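Local atomic coordinates of transcriptional regulator ComR (PDB entry 6HU8), a protein that probably binds DNA as a transcriptional regulator of streptococcal competence, under the control of a signalling peptide sensed by its TPR domain. Residues A[86-91]-A[98-103]; A[120-125]-A[159-164]; A[125-130]-A[136-141]; A[168-173]-A[207-212]. One frame throughout, in Å; residues are numbered along the deposited sequence.

Interaction 1 of 4, residues A[86-91]-A[98-103]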
loop_
_atom_site.group_PDB
_atom_site.type_symbol
_atom_site.label_atom_id
_atom_site.label_comp_id
_atom_site.label_asym_id
_atom_site.label_seq_id
_atom_site.Cartn_x
_atom_site.Cartn_y
_atom_site.Cartn_z
ATOM N N ILE A 86 5.078 2.916 -9.472
ATOM C CA ILE A 86 5.107 1.948 -8.382
ATOM C C ILE A 86 6.320 1.025 -8.471
ATOM O O ILE A 86 6.842 0.577 -7.448
ATOM C CB ILE A 86 3.812 1.112 -8.366
ATOM C CG1 ILE A 86 2.605 2.027 -8.130
ATOM C CG2 ILE A 86 3.872 0.009 -7.301
ATOM C CD1 ILE A 86 1.334 1.296 -7.811
ATOM N N LYS A 87 6.765 0.768 -9.701
ATOM C CA LYS A 87 7.909 -0.107 -9.990
ATOM C C LYS A 87 9.254 0.562 -9.686
ATOM O O LYS A 87 10.279 -0.108 -9.557
ATOM C CB LYS A 87 7.879 -0.545 -11.462
ATOM C CG LYS A 87 7.140 -1.846 -11.703
ATOM C CD LYS A 87 6.688 -1.984 -13.154
ATOM C CE LYS A 87 7.846 -1.979 -14.132
ATOM N NZ LYS A 87 7.327 -2.270 -15.497
ATOM N N PHE A 88 9.233 1.888 -9.582
ATOM C CA PHE A 88 10.424 2.710 -9.375
ATOM C C PHE A 88 10.967 2.600 -7.934
ATOM O O PHE A 88 10.327 3.076 -6.991
ATOM C CB PHE A 88 10.066 4.165 -9.716
ATOM C CG PHE A 88 11.247 5.071 -9.911
ATOM C CD1 PHE A 88 11.952 5.564 -8.825
ATOM C CD2 PHE A 88 11.625 5.465 -11.184
ATOM C CE1 PHE A 88 13.034 6.407 -9.007
ATOM C CE2 PHE A 88 12.703 6.313 -11.372
ATOM C CZ PHE A 88 13.410 6.783 -10.278
ATOM N N PRO A 89 12.143 1.965 -7.750
ATOM C CA PRO A 89 12.706 1.891 -6.393
ATOM C C PRO A 89 13.546 3.123 -6.055
ATOM O O PRO A 89 14.045 3.791 -6.961
ATOM C CB PRO A 89 13.575 0.634 -6.447
ATOM C CG PRO A 89 14.091 0.636 -7.860
ATOM C CD PRO A 89 12.980 1.241 -8.725
ATOM N N THR A 90 13.691 3.432 -4.770
ATOM C CA THR A 90 14.504 4.575 -4.372
ATOM C C THR A 90 15.695 4.151 -3.522
ATOM O O THR A 90 16.728 4.821 -3.521
ATOM C CB THR A 90 13.689 5.606 -3.582
ATOM O OG1 THR A 90 13.018 4.949 -2.499
ATOM C CG2 THR A 90 12.661 6.284 -4.483
ATOM N N TYR A 91 15.530 3.049 -2.786
ATOM C CA TYR A 91 16.557 2.528 -1.875
ATOM C C TYR A 91 16.907 3.513 -0.759
ATOM O O TYR A 91 17.894 3.325 -0.047
ATOM C CB TYR A 91 17.841 2.158 -2.634
ATOM C CG TYR A 91 17.621 1.236 -3.803
ATOM C CD1 TYR A 91 17.365 -0.117 -3.607
ATOM C CD2 TYR A 91 17.673 1.717 -5.110
ATOM C CE1 TYR A 91 17.160 -0.965 -4.684
ATOM C CE2 TYR A 91 17.470 0.882 -6.187
ATOM C CZ TYR A 91 17.213 -0.458 -5.974
ATOM O OH TYR A 91 17.007 -1.290 -7.055
ATOM N N LYS A 98 13.316 12.102 -4.947
ATOM C CA LYS A 98 12.838 13.284 -5.653
ATOM C C LYS A 98 12.250 12.920 -7.013
ATOM O O LYS A 98 11.223 13.463 -7.420
ATOM C CB LYS A 98 13.962 14.302 -5.838
ATOM C CG LYS A 98 13.572 15.480 -6.711
ATOM C CD LYS A 98 14.644 15.772 -7.741
ATOM C CE LYS A 98 14.214 16.848 -8.728
ATOM N NZ LYS A 98 13.659 16.271 -9.985
ATOM N N GLN A 99 12.918 12.010 -7.716
ATOM C CA GLN A 99 12.446 11.554 -9.021
ATOM C C GLN A 99 11.051 10.968 -8.915
ATOM O O GLN A 99 10.191 11.263 -9.733
ATOM C CB GLN A 99 13.392 10.510 -9.612
ATOM C CG GLN A 99 14.496 11.085 -10.471
ATOM C CD GLN A 99 15.651 10.115 -10.648
ATOM O OE1 GLN A 99 15.813 9.515 -11.710
ATOM N NE2 GLN A 99 16.463 9.960 -9.605
ATOM N N LYS A 100 10.847 10.141 -7.891
ATOM C CA LYS A 100 9.577 9.464 -7.669
ATOM C C LYS A 100 8.480 10.452 -7.289
ATOM O O LYS A 100 7.353 10.340 -7.764
ATOM C CB LYS A 100 9.720 8.387 -6.583
ATOM C CG LYS A 100 8.604 7.349 -6.595
ATOM C CD LYS A 100 9.042 6.030 -5.963
ATOM C CE LYS A 100 7.883 5.042 -5.868
ATOM N NZ LYS A 100 8.317 3.712 -5.343
ATOM N N LEU A 101 8.804 11.418 -6.434
ATOM C CA LEU A 101 7.828 12.441 -6.065
ATOM C C LEU A 101 7.437 13.271 -7.289
ATOM O O LEU A 101 6.279 13.662 -7.436
ATOM C CB LEU A 101 8.370 13.336 -4.949
ATOM C CG LEU A 101 8.658 12.639 -3.619
ATOM C CD1 LEU A 101 9.531 13.525 -2.751
ATOM C CD2 LEU A 101 7.373 12.292 -2.897
ATOM N N ASP A 102 8.392 13.515 -8.185
ATOM C CA ASP A 102 8.078 14.244 -9.409
ATOM C C ASP A 102 7.152 13.433 -10.304
ATOM O O ASP A 102 6.294 13.997 -10.984
ATOM C CB ASP A 102 9.348 14.625 -10.166
ATOM C CG ASP A 102 10.071 15.799 -9.527
ATOM O OD1 ASP A 102 9.435 16.531 -8.734
ATOM O OD2 ASP A 102 11.270 15.993 -9.821
ATOM N N LEU A 103 7.308 12.110 -10.296
ATOM C CA LEU A 103 6.446 11.267 -11.119
ATOM C C LEU A 103 5.017 11.317 -10.602
ATOM O O LEU A 103 4.070 11.424 -11.379
ATOM C CB LEU A 103 6.951 9.830 -11.144
ATOM C CG LEU A 103 8.301 9.683 -11.850
ATOM C CD1 LEU A 103 8.827 8.263 -11.718
ATOM C CD2 LEU A 103 8.193 10.098 -13.319
HETATM O O HOH W 1 6.457 1.950 -4.775
#
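K100 and F88 both hold CG anti to the backbone N (chi1 -161° in K100). These torsions send the lysine chain and the phenylalanine ring past one another in opposite directions. The site is the turn between helix 76-87 and helix 94-111, two consecutive helices of the TPR domain. K100 then runs extended from the second helix to the loop that follows the first. Its NZ donates to F88 O at 2.7 Å and meets this carbonyl almost end-on, with a C=O...N angle of 162°. T90 lies across the lysine chain, with T90 CG2 3.9 Å from K100 CD. The F88 ring fills the other part of the contact. Its CD2 meets L103 CD1 at 4.0 Å, and its CZ reaches Q99 CB at 3.8 Å. The Q99 amide stands steeply to the ring, the planes 77° apart, and Q99 OE1 lies at the ring edge. Q99 NE2 turns back to its own helix and bonds E95 O. Nearer its root, K100 packs on L130 of helix 117-131. The amine lies where helix 76-87 ends, and the carbonyl oxygens there probably help to stabilise its charge. A water completes the grip: it accepts from K100 NZ at 2.6 Å and donates to I86 O at 3.0 Å.

Interaction 2 of 4, residues A[120-125]-A[159-164]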
loop_
_atom_site.group_PDB
_atom_site.type_symbol
_atom_site.label_atom_id
_atom_site.label_comp_id
_atom_site.label_asym_id
_atom_site.label_seq_id
_atom_site.Cartn_x
_atom_site.Cartn_y
_atom_site.Cartn_z
ATOM N N LEU A 120 -6.757 8.226 -6.136
ATOM C CA LEU A 120 -6.243 9.477 -5.606
ATOM C C LEU A 120 -5.564 9.250 -4.275
ATOM O O LEU A 120 -4.535 9.861 -4.008
ATOM C CB LEU A 120 -7.371 10.500 -5.445
ATOM C CG LEU A 120 -7.854 11.123 -6.761
ATOM C CD1 LEU A 120 -9.132 11.945 -6.556
ATOM C CD2 LEU A 120 -6.741 11.984 -7.339
ATOM N N LEU A 121 -6.152 8.394 -3.435
ATOM C CA LEU A 121 -5.526 8.058 -2.143
ATOM C C LEU A 121 -4.184 7.359 -2.341
ATOM O O LEU A 121 -3.225 7.601 -1.601
ATOM C CB LEU A 121 -6.431 7.167 -1.292
ATOM C CG LEU A 121 -5.755 6.708 0.021
ATOM C CD1 LEU A 121 -5.619 7.887 0.977
ATOM C CD2 LEU A 121 -6.516 5.564 0.681
ATOM N N THR A 122 -4.110 6.484 -3.342
ATOM C CA THR A 122 -2.856 5.808 -3.647
ATOM C C THR A 122 -1.747 6.825 -3.887
ATOM O O THR A 122 -0.611 6.648 -3.417
ATOM C CB THR A 122 -2.995 4.872 -4.872
ATOM O OG1 THR A 122 -3.589 3.634 -4.449
ATOM C CG2 THR A 122 -1.634 4.571 -5.474
ATOM N N LEU A 123 -2.076 7.901 -4.598
ATOM C CA LEU A 123 -1.085 8.930 -4.883
ATOM C C LEU A 123 -0.686 9.661 -3.599
ATOM O O LEU A 123 0.492 9.902 -3.357
ATOM C CB LEU A 123 -1.615 9.909 -5.926
ATOM C CG LEU A 123 -1.864 9.279 -7.305
ATOM C CD1 LEU A 123 -2.388 10.302 -8.320
ATOM C CD2 LEU A 123 -0.602 8.596 -7.824
ATOM N N ASP A 124 -1.678 10.007 -2.780
ATOM C CA ASP A 124 -1.419 10.657 -1.503
ATOM C C ASP A 124 -0.531 9.797 -0.589
ATOM O O ASP A 124 0.370 10.323 0.066
ATOM C CB ASP A 124 -2.735 10.972 -0.790
ATOM C CG ASP A 124 -3.420 12.217 -1.338
ATOM O OD1 ASP A 124 -2.724 13.135 -1.825
ATOM O OD2 ASP A 124 -4.662 12.280 -1.258
ATOM N N ILE A 125 -0.802 8.491 -0.535
ATOM C CA ILE A 125 -0.045 7.578 0.328
ATOM C C ILE A 125 1.427 7.508 -0.067
ATOM O O ILE A 125 2.308 7.672 0.772
ATOM C CB ILE A 125 -0.616 6.141 0.301
ATOM C CG1 ILE A 125 -1.942 6.069 1.050
ATOM C CG2 ILE A 125 0.384 5.138 0.907
ATOM C CD1 ILE A 125 -2.621 4.711 0.927
ATOM N N SER A 159 -5.455 -6.242 -3.657
ATOM C CA SER A 159 -4.988 -5.619 -4.884
ATOM C C SER A 159 -3.764 -4.760 -4.598
ATOM O O SER A 159 -3.378 -4.577 -3.442
ATOM C CB SER A 159 -6.082 -4.745 -5.496
ATOM O OG SER A 159 -6.427 -3.691 -4.591
ATOM N N THR A 160 -3.193 -4.180 -5.645
ATOM C CA THR A 160 -2.074 -3.268 -5.462
ATOM C C THR A 160 -2.511 -2.077 -4.628
ATOM O O THR A 160 -1.819 -1.726 -3.665
ATOM C CB THR A 160 -1.487 -2.787 -6.800
ATOM O OG1 THR A 160 -1.095 -3.921 -7.571
ATOM C CG2 THR A 160 -0.257 -1.922 -6.555
ATOM N N ASN A 161 -3.663 -1.473 -4.945
ATOM C CA ASN A 161 -4.159 -0.375 -4.112
ATOM C C ASN A 161 -4.353 -0.817 -2.659
ATOM O O ASN A 161 -4.022 -0.067 -1.733
ATOM C CB ASN A 161 -5.490 0.209 -4.638
ATOM C CG ASN A 161 -5.320 0.992 -5.919
ATOM O OD1 ASN A 161 -4.207 1.372 -6.291
ATOM N ND2 ASN A 161 -6.429 1.248 -6.601
ATOM N N ASP A 162 -4.898 -2.016 -2.456
ATOM C CA ASP A 162 -5.060 -2.550 -1.093
ATOM C C ASP A 162 -3.717 -2.620 -0.359
ATOM O O ASP A 162 -3.605 -2.237 0.818
ATOM C CB ASP A 162 -5.676 -3.954 -1.111
ATOM C CG ASP A 162 -7.108 -3.968 -1.594
ATOM O OD1 ASP A 162 -7.781 -2.914 -1.531
ATOM O OD2 ASP A 162 -7.557 -5.054 -2.029
ATOM N N LEU A 163 -2.703 -3.128 -1.064
ATOM C CA LEU A 163 -1.357 -3.258 -0.504
ATOM C C LEU A 163 -0.797 -1.906 -0.117
ATOM O O LEU A 163 -0.068 -1.795 0.868
ATOM C CB LEU A 163 -0.415 -3.948 -1.491
ATOM C CG LEU A 163 -0.682 -5.436 -1.721
ATOM C CD1 LEU A 163 0.373 -5.990 -2.643
ATOM C CD2 LEU A 163 -0.701 -6.214 -0.417
ATOM N N LEU A 164 -1.151 -0.869 -0.868
ATOM C CA LEU A 164 -0.648 0.459 -0.550
ATOM C C LEU A 164 -1.394 1.066 0.650
ATOM O O LEU A 164 -0.794 1.766 1.459
ATOM C CB LEU A 164 -0.725 1.367 -1.779
ATOM C CG LEU A 164 0.264 0.933 -2.874
ATOM C CD1 LEU A 164 0.085 1.739 -4.148
ATOM C CD2 LEU A 164 1.692 1.036 -2.397
#
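The flat amide of N161 meets T122 over one face: the T122 hydroxyl stands well above the amide plane, close to the oxygen. T122 OG1 is 3.0 Å from N161 OD1. This bond is weak, and E118 O competes for the same proton. N161 has firmer partners, since OD1 also accepts from K82 NZ and ND2 donates to E119 OE2. The D162 carboxylate is the second flat group. S159 N approaches it from above its plane and donates to D162 OD2 at 2.9 Å, in a nearly straight bond of 174°. D162 N returns a bond to S159 OG at 3.1 Å. The two residues thus form a capping box at the start of helix 160-173, and K155 pairs with the other carboxylate oxygen, D162 OD1.

The rest is van der Waals packing. With OG1 beside the backbone N (chi1 -81°), T122 CG2 lies anti to that N and meets L164 CD1 at 3.6 Å. One turn later I125 covers the backbone of L164, its CD1 3.5 Å from L164 O. The axes of segments 120-125 and 160-164 come within 9.9 Å of each other, at 41°. Helices 117-131 and 160-173 are two steps apart in the chain and run in broadly the same direction, as alternate helices do in a TPR-type helical array.

Interaction 3 of 4, residues A[125-130]-A[136-141]; sequences ILENIL and EERPKV
N128 and R138 make the tight part of this contact. R138, at the N-cap position of helix 139-152, reaches back to helix 117-131, the preceding helix of the TPR domain. It comes side-on, and two nitrogens bind one oxygen. R138 NE reaches N128 OD1 at 3.1 Å, in the carbonyl plane and on a lone pair. R138 NH2 reaches the same N128 OD1 at 3.1 Å, but tilted from that plane. The arginine chain bends at chi2 (-101°) and chi3 (-104°) to bring the group round. V141 CG2 lies over one face of the guanidinium, offset toward its rim.

N128 and V141 are buried, while E127 and R138 are partly exposed. On this looser side E127 OE2 forms a salt bridge with R138 NH2 at 3.2 Å. D124 gives the same NH2 a second acidic partner. The two acids probably stabilise the arginine's charge. That charge would in turn polarise the N128 amide and make its ND2 a better donor to Y168 OH.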
loop_
_atom_site.group_PDB
_atom_site.type_symbol
_atom_site.label_atom_id
_atom_site.label_comp_id
_atom_site.label_asym_id
_atom_site.label_seq_id
_atom_site.Cartn_x
_atom_site.Cartn_y
_atom_site.Cartn_z
ATOM N N ILE A 125 -0.802 8.491 -0.535
ATOM C CA ILE A 125 -0.045 7.578 0.328
ATOM C C ILE A 125 1.427 7.508 -0.067
ATOM O O ILE A 125 2.308 7.672 0.772
ATOM C CB ILE A 125 -0.616 6.141 0.301
ATOM C CG1 ILE A 125 -1.942 6.069 1.050
ATOM C CG2 ILE A 125 0.384 5.138 0.907
ATOM C CD1 ILE A 125 -2.621 4.711 0.927
ATOM N N LEU A 126 1.690 7.240 -1.340
ATOM C CA LEU A 126 3.051 7.227 -1.851
ATOM C C LEU A 126 3.767 8.529 -1.528
ATOM O O LEU A 126 4.925 8.527 -1.101
ATOM C CB LEU A 126 3.053 6.997 -3.366
ATOM C CG LEU A 126 2.618 5.606 -3.816
ATOM C CD1 LEU A 126 2.379 5.591 -5.313
ATOM C CD2 LEU A 126 3.680 4.589 -3.427
ATOM N N GLU A 127 3.070 9.641 -1.732
ATOM C CA GLU A 127 3.659 10.953 -1.521
ATOM C C GLU A 127 3.950 11.199 -0.042
ATOM O O GLU A 127 5.031 11.675 0.299
ATOM C CB GLU A 127 2.743 12.044 -2.067
ATOM C CG GLU A 127 3.389 13.414 -2.118
ATOM C CD GLU A 127 2.388 14.523 -2.405
ATOM O OE1 GLU A 127 2.635 15.317 -3.334
ATOM O OE2 GLU A 127 1.362 14.608 -1.695
ATOM N N ASN A 128 2.988 10.877 0.828
ATOM C CA ASN A 128 3.151 11.088 2.262
ATOM C C ASN A 128 4.320 10.262 2.827
ATOM O O ASN A 128 5.207 10.807 3.471
ATOM C CB ASN A 128 1.848 10.768 3.003
ATOM C CG ASN A 128 0.808 11.894 2.893
ATOM O OD1 ASN A 128 1.053 12.914 2.254
ATOM N ND2 ASN A 128 -0.358 11.702 3.515
ATOM N N ILE A 129 4.330 8.958 2.569
ATOM C CA ILE A 129 5.416 8.098 3.032
ATOM C C ILE A 129 6.769 8.553 2.466
ATOM O O ILE A 129 7.713 8.770 3.226
ATOM C CB ILE A 129 5.180 6.606 2.658
ATOM C CG1 ILE A 129 3.937 6.063 3.366
ATOM C CG2 ILE A 129 6.403 5.751 3.015
ATOM C CD1 ILE A 129 3.545 4.666 2.952
ATOM N N LEU A 130 6.859 8.705 1.144
ATOM C CA LEU A 130 8.113 9.111 0.497
ATOM C C LEU A 130 8.669 10.431 1.019
ATOM O O LEU A 130 9.878 10.656 0.985
ATOM C CB LEU A 130 7.930 9.233 -1.010
ATOM C CG LEU A 130 7.984 7.960 -1.853
ATOM C CD1 LEU A 130 7.360 8.229 -3.209
ATOM C CD2 LEU A 130 9.421 7.461 -2.011
ATOM N N GLU A 136 -1.120 12.703 10.556
ATOM C CA GLU A 136 -2.023 13.615 11.259
ATOM C C GLU A 136 -2.150 14.967 10.556
ATOM O O GLU A 136 -3.165 15.652 10.692
ATOM C CB GLU A 136 -1.551 13.833 12.698
ATOM C CG GLU A 136 -1.561 12.577 13.558
ATOM C CD GLU A 136 -0.163 12.070 13.867
ATOM O OE1 GLU A 136 0.614 11.849 12.908
ATOM O OE2 GLU A 136 0.167 11.901 15.068
ATOM N N GLU A 137 -1.121 15.343 9.802
ATOM C CA GLU A 137 -1.103 16.613 9.079
ATOM C C GLU A 137 -2.137 16.638 7.965
ATOM O O GLU A 137 -2.455 17.704 7.432
ATOM C CB GLU A 137 0.286 16.888 8.479
ATOM C CG GLU A 137 1.329 17.407 9.465
ATOM C CD GLU A 137 2.495 18.126 8.780
ATOM O OE1 GLU A 137 2.894 17.730 7.655
ATOM O OE2 GLU A 137 3.010 19.099 9.377
ATOM N N ARG A 138 -2.651 15.462 7.609
ATOM C CA ARG A 138 -3.550 15.329 6.461
ATOM C C ARG A 138 -4.884 14.655 6.795
ATOM O O ARG A 138 -5.167 13.566 6.290
ATOM C CB ARG A 138 -2.842 14.542 5.361
ATOM C CG ARG A 138 -1.481 15.098 5.027
ATOM C CD ARG A 138 -1.531 15.928 3.767
ATOM N NE ARG A 138 -0.963 15.188 2.637
ATOM C CZ ARG A 138 -1.538 15.084 1.440
ATOM N NH1 ARG A 138 -2.706 15.682 1.213
ATOM N NH2 ARG A 138 -0.941 14.385 0.471
ATOM N N PRO A 139 -5.721 15.321 7.619
ATOM C CA PRO A 139 -7.012 14.786 8.078
ATOM C C PRO A 139 -7.952 14.373 6.945
ATOM O O PRO A 139 -8.706 13.405 7.102
ATOM C CB PRO A 139 -7.618 15.957 8.870
ATOM C CG PRO A 139 -6.954 17.171 8.320
ATOM C CD PRO A 139 -5.548 16.730 8.017
ATOM N N LYS A 140 -7.926 15.098 5.830
ATOM C CA LYS A 140 -8.822 14.776 4.730
ATOM C C LYS A 140 -8.390 13.459 4.093
ATOM O O LYS A 140 -9.212 12.642 3.713
ATOM C CB LYS A 140 -8.848 15.899 3.699
ATOM C CG LYS A 140 -9.232 17.254 4.284
ATOM C CD LYS A 140 -9.551 18.283 3.202
ATOM C CE LYS A 140 -8.982 17.879 1.833
ATOM N NZ LYS A 140 -9.574 18.670 0.716
ATOM N N VAL A 141 -7.086 13.246 4.015
ATOM C CA VAL A 141 -6.543 11.978 3.554
ATOM C C VAL A 141 -6.856 10.887 4.576
ATOM O O VAL A 141 -7.244 9.766 4.227
ATOM C CB VAL A 141 -5.018 12.084 3.338
ATOM C CG1 VAL A 141 -4.408 10.716 3.097
ATOM C CG2 VAL A 141 -4.724 13.040 2.199
#

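Interaction 4 of 4, residues A[168-173]-A[207-212]; sequences YYFYHL and FNDLMA
Y168 O is gripped twice by H172, on the helix that presses F170 against A212. H172 ND1 donates to Y168 O at 2.7 Å, from above the carbonyl plane, and the oxygen lies near the plane of the imidazole. The backbone N of H172 adds a weak bond. The far nitrogen, H172 NE2, is held by E142.

The contact between the helices is small and is made by the F170 ring, on the A212 methyl and on D209 O. F170 has chi1 near -67°, with CG beside its backbone N, and this carries the ring to helix 200-219. F170 CD2 meets A212 CB at 3.6 Å. Farther out on the ring, F170 CE2 lies 3.7 Å from D209 O. The small A212 side chain probably allows the close approach of F170 CA and A212 CA, 6.5 Å. Helix 181-192 lies between the two helices in the chain, and its I187 also packs on F170, as in a TPR-type helical array.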
loop_
_atom_site.group_PDB
_atom_site.type_symbol
_atom_site.label_atom_id
_atom_site.label_comp_id
_atom_site.label_asym_id
_atom_site.label_seq_id
_atom_site.Cartn_x
_atom_site.Cartn_y
_atom_site.Cartn_z
ATOM N N TYR A 168 0.222 2.301 4.245
ATOM C CA TYR A 168 -0.092 3.500 5.034
ATOM C C TYR A 168 -0.440 3.122 6.474
ATOM O O TYR A 168 -0.114 3.852 7.430
ATOM C CB TYR A 168 -1.250 4.281 4.404
ATOM C CG TYR A 168 -1.250 5.766 4.697
ATOM C CD1 TYR A 168 -0.074 6.511 4.626
ATOM C CD2 TYR A 168 -2.433 6.435 5.017
ATOM C CE1 TYR A 168 -0.074 7.876 4.880
ATOM C CE2 TYR A 168 -2.447 7.800 5.264
ATOM C CZ TYR A 168 -1.267 8.513 5.199
ATOM O OH TYR A 168 -1.284 9.863 5.439
ATOM N N TYR A 169 -1.107 1.984 6.628
ATOM C CA TYR A 169 -1.414 1.458 7.957
ATOM C C TYR A 169 -0.120 1.198 8.742
ATOM O O TYR A 169 0.043 1.698 9.859
ATOM C CB TYR A 169 -2.268 0.184 7.848
ATOM C CG TYR A 169 -2.235 -0.689 9.094
ATOM C CD1 TYR A 169 -2.699 -0.209 10.326
ATOM C CD2 TYR A 169 -1.751 -1.993 9.038
ATOM C CE1 TYR A 169 -2.663 -1.005 11.472
ATOM C CE2 TYR A 169 -1.703 -2.799 10.187
ATOM C CZ TYR A 169 -2.162 -2.295 11.393
ATOM O OH TYR A 169 -2.124 -3.079 12.523
ATOM N N PHE A 170 0.809 0.439 8.161
ATOM C CA PHE A 170 2.095 0.180 8.818
ATOM C C PHE A 170 2.819 1.482 9.144
ATOM O O PHE A 170 3.448 1.613 10.204
ATOM C CB PHE A 170 2.977 -0.720 7.946
ATOM C CG PHE A 170 2.437 -2.109 7.790
ATOM C CD1 PHE A 170 1.795 -2.737 8.856
ATOM C CD2 PHE A 170 2.559 -2.788 6.595
ATOM C CE1 PHE A 170 1.289 -4.024 8.737
ATOM C CE2 PHE A 170 2.056 -4.082 6.469
ATOM C CZ PHE A 170 1.410 -4.692 7.537
ATOM N N TYR A 171 2.704 2.449 8.235
ATOM C CA TYR A 171 3.248 3.789 8.441
ATOM C C TYR A 171 2.690 4.461 9.702
ATOM O O TYR A 171 3.386 5.259 10.327
ATOM C CB TYR A 171 2.957 4.644 7.218
ATOM C CG TYR A 171 3.606 6.011 7.179
ATOM C CD1 TYR A 171 4.983 6.146 7.074
ATOM C CD2 TYR A 171 2.831 7.168 7.175
ATOM C CE1 TYR A 171 5.582 7.403 6.998
ATOM C CE2 TYR A 171 3.413 8.424 7.097
ATOM C CZ TYR A 171 4.790 8.539 7.010
ATOM O OH TYR A 171 5.373 9.787 6.934
ATOM N N HIS A 172 1.447 4.145 10.069
ATOM C CA HIS A 172 0.872 4.648 11.328
ATOM C C HIS A 172 1.567 4.044 12.554
ATOM O O HIS A 172 1.632 4.664 13.619
ATOM C CB HIS A 172 -0.629 4.334 11.441
ATOM C CG HIS A 172 -1.506 5.230 10.636
ATOM N ND1 HIS A 172 -1.417 5.322 9.264
ATOM C CD2 HIS A 172 -2.501 6.072 11.007
ATOM C CE1 HIS A 172 -2.315 6.188 8.824
ATOM N NE2 HIS A 172 -2.992 6.652 9.862
ATOM N N LEU A 173 2.040 2.811 12.407
ATOM C CA LEU A 173 2.586 2.067 13.536
ATOM C C LEU A 173 4.047 2.384 13.779
ATOM O O LEU A 173 4.598 2.000 14.803
ATOM C CB LEU A 173 2.436 0.563 13.315
ATOM C CG LEU A 173 1.015 0.045 13.157
ATOM C CD1 LEU A 173 1.016 -1.467 13.129
ATOM C CD2 LEU A 173 0.152 0.569 14.298
ATOM N N PHE A 207 6.318 -6.543 -1.537
ATOM C CA PHE A 207 7.632 -6.627 -0.927
ATOM C C PHE A 207 7.797 -5.536 0.139
ATOM O O PHE A 207 8.287 -5.796 1.238
ATOM C CB PHE A 207 8.733 -6.508 -1.983
ATOM C CG PHE A 207 10.115 -6.624 -1.418
ATOM C CD1 PHE A 207 10.685 -7.867 -1.224
ATOM C CD2 PHE A 207 10.831 -5.493 -1.056
ATOM C CE1 PHE A 207 11.965 -7.988 -0.682
ATOM C CE2 PHE A 207 12.097 -5.598 -0.509
ATOM C CZ PHE A 207 12.666 -6.848 -0.315
ATOM N N ASN A 208 7.380 -4.316 -0.186
ATOM C CA ASN A 208 7.533 -3.201 0.742
ATOM C C ASN A 208 6.645 -3.349 1.986
ATOM O O ASN A 208 7.020 -2.931 3.082
ATOM C CB ASN A 208 7.230 -1.886 0.017
ATOM C CG ASN A 208 8.366 -1.457 -0.886
ATOM O OD1 ASN A 208 9.527 -1.765 -0.611
ATOM N ND2 ASN A 208 8.046 -0.747 -1.966
ATOM N N ASP A 209 5.468 -3.944 1.816
ATOM C CA ASP A 209 4.639 -4.267 2.974
ATOM C C ASP A 209 5.293 -5.332 3.843
ATOM O O ASP A 209 5.248 -5.263 5.059
ATOM C CB ASP A 209 3.268 -4.754 2.538
ATOM C CG ASP A 209 2.353 -3.621 2.155
ATOM O OD1 ASP A 209 2.803 -2.457 2.183
ATOM O OD2 ASP A 209 1.192 -3.905 1.829
ATOM N N LEU A 210 5.868 -6.339 3.209
ATOM C CA LEU A 210 6.579 -7.373 3.959
ATOM C C LEU A 210 7.779 -6.777 4.701
ATOM O O LEU A 210 8.049 -7.135 5.856
ATOM C CB LEU A 210 7.008 -8.488 3.013
ATOM C CG LEU A 210 5.866 -9.388 2.543
ATOM C CD1 LEU A 210 6.301 -10.227 1.370
ATOM C CD2 LEU A 210 5.413 -10.267 3.683
ATOM N N MET A 211 8.503 -5.862 4.053
ATOM C CA MET A 211 9.620 -5.216 4.738
ATOM C C MET A 211 9.131 -4.479 5.974
ATOM O O MET A 211 9.788 -4.534 7.022
ATOM C CB MET A 211 10.378 -4.255 3.813
ATOM C CG MET A 211 11.296 -4.963 2.777
ATOM S SD MET A 211 12.750 -5.806 3.443
ATOM C CE MET A 211 13.849 -4.412 3.709
ATOM N N ALA A 212 7.991 -3.794 5.846
ATOM C CA ALA A 212 7.392 -3.034 6.952
ATOM C C ALA A 212 7.024 -3.931 8.132
ATOM O O ALA A 212 7.245 -3.574 9.285
ATOM C CB ALA A 212 6.132 -2.259 6.469
#

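How the interactions relate
All four contacts lie in the TPR domain. Interactions 1 and 3 join neighbouring helices in the chain; interactions 2 and 4 each skip one. Interaction 1 comes first and closes the short turn between helices 76-87 and 94-111. Interaction 2 then closes a longer loop, from helix 117-131 to helix 160-173. Interaction 3 is nested inside that loop, where helix 117-131 leads to helix 139-152, and the two share I125. Interaction 4 follows in series. It closes a loop containing helix 181-192 and shares helix 160-173 with interaction 2. I86 of interaction 1 packs on T160 and L164 of interaction 2, and L101 on L130 of interaction 3. Interactions 1 and 4 do not touch.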